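PDB 1ZZM: putative deoxyribonuclease yjjV from Escherichia coli, which probably hydrolyses ester bonds as a metal-dependent hydrolase of the TatD family, using two divalent metal cations per subunit. Local coordinates for the zinc ion site. Residues are numbered along the deposited sequence; one frame, centred on the assembly and turned at random.

The zinc ion site. Residues 113, 117, 144, 148. With ZN (zinc ion), chain B.
This zinc ion bridges two neighbouring helices through one carboxylate and two imidazoles. It is separate from the two-metal centre typical of TatD-type hydrolases, formed in this protein by His9, His11, Glu97, His133, His157 and Asp207. The extra ion may come from purification or crystallisation, and the structure alone does not show a role for it.

Asp117 binds with one carboxylate oxygen, OD2, 1.9 Å from ZN. Its other oxygen, OD1, lies 2.6 Å from ZN, a longer and loosely defined contact, so the carboxylate binds mainly through one oxygen and leans towards two. His148 reaches the ion with the far ring nitrogen, NE2, at 2.0 Å from ZN. His144 uses the nitrogen nearer the backbone, ND1, at 2.2 Å from ZN. The two imidazoles thus meet the metal by different nitrogens, each edge-on, with the coordinating nitrogen of one lying in the ring plane of the other. The angle between them at zinc is opened to 135°, while Asp117 OD2 makes 105° with His148 NE2. Further ligands, such as water, may be unseen. In Asp117, His144 and His148, CG stands anti to the carbonyl carbon, beside the backbone N.

A hydrogen bond supports the shell. The NE2 of His144, on the ring side away from the metal, donates to the side-chain amide oxygen OE1 of Gln113 over 2.7 Å. The bond is nearly straight, 173° at the hydrogen. It lies in the imidazole plane and meets a lone pair of the amide carbonyl. Gln113 is therefore a second-shell residue that, with the metal bond, should hold the ring's rotation and may make ND1 a stronger donor to zinc.

Gln113 and Asp117 lie one turn apart on helix 109-125. His144 and His148 are likewise spaced on helix 138-148, His148 being its last residue. The ion links these helices, with strand 130-135 between them in sequence. Both belong to the outer helical layer of the TIM-type (beta/alpha) barrel.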
ATOM      1  N   GLN A 113      15.754  -9.726   2.183  1.00  9.97           N
ATOM      2  CA  GLN A 113      16.128  -8.709   3.175  1.00 10.86           C
ATOM      3  C   GLN A 113      17.208  -7.770   2.686  1.00 10.78           C
ATOM      4  O   GLN A 113      17.191  -6.572   3.009  1.00  9.22           O
ATOM      5  CB  GLN A 113      16.561  -9.368   4.469  1.00  9.15           C
ATOM      6  CG  GLN A 113      15.374 -10.076   5.106  1.00 12.91           C
ATOM      7  CD  GLN A 113      15.763 -10.907   6.286  1.00 14.97           C
ATOM      8  OE1 GLN A 113      15.876 -10.400   7.401  1.00 12.69           O
ATOM      9  NE2 GLN A 113      15.998 -12.194   6.048  1.00 15.02           N
ATOM     10  N   ASP A 117      16.621  -3.702   2.329  1.00 10.99           N
ATOM     11  CA  ASP A 117      17.464  -2.664   2.917  1.00 10.51           C
ATOM     12  C   ASP A 117      18.062  -1.719   1.875  1.00 11.73           C
ATOM     13  O   ASP A 117      18.258  -0.546   2.165  1.00  9.55           O
ATOM     14  CB  ASP A 117      18.546  -3.276   3.816  1.00 11.33           C
ATOM     15  CG  ASP A 117      18.015  -3.681   5.176  1.00 12.51           C
ATOM     16  OD1 ASP A 117      16.863  -3.327   5.524  1.00 14.58           O
ATOM     17  OD2 ASP A 117      18.736  -4.362   5.936  1.00 13.42           O
ATOM     18  N   HIS A 144      13.944  -4.671  10.939  1.00 12.64           N
ATOM     19  CA  HIS A 144      14.647  -3.819   9.967  1.00 13.30           C
ATOM     20  C   HIS A 144      14.151  -2.366  10.077  1.00 13.80           C
ATOM     21  O   HIS A 144      14.958  -1.443  10.074  1.00 12.19           O
ATOM     22  CB  HIS A 144      14.433  -4.315   8.506  1.00 12.49           C
ATOM     23  CG  HIS A 144      15.145  -5.607   8.180  1.00 15.33           C
ATOM     24  ND1 HIS A 144      16.513  -5.696   8.049  1.00 15.23           N
ATOM     25  CD2 HIS A 144      14.677  -6.870   8.030  1.00 13.37           C
ATOM     26  CE1 HIS A 144      16.861  -6.956   7.842  1.00 16.52           C
ATOM     27  NE2 HIS A 144      15.764  -7.691   7.830  1.00 15.32           N
ATOM     28  N   HIS A 148      16.736   0.780  10.745  1.00 14.34           N
ATOM     29  CA  HIS A 148      17.064   1.778   9.751  1.00 13.51           C
ATOM     30  C   HIS A 148      16.459   3.153   9.932  1.00 15.36           C
ATOM     31  O   HIS A 148      16.884   4.090   9.284  1.00 15.83           O
ATOM     32  CB  HIS A 148      16.850   1.151   8.381  1.00 14.29           C
ATOM     33  CG  HIS A 148      17.580  -0.151   8.251  1.00 16.36           C
ATOM     34  ND1 HIS A 148      18.936  -0.258   8.499  1.00 18.25           N
ATOM     35  CD2 HIS A 148      17.137  -1.411   8.030  1.00 14.42           C
ATOM     36  CE1 HIS A 148      19.293  -1.527   8.437  1.00 19.19           C
ATOM     37  NE2 HIS A 148      18.219  -2.248   8.159  1.00 14.60           N
TER
HETATM   38 ZN    ZN B 403      18.027  -4.195   7.696  1.00 14.43          ZN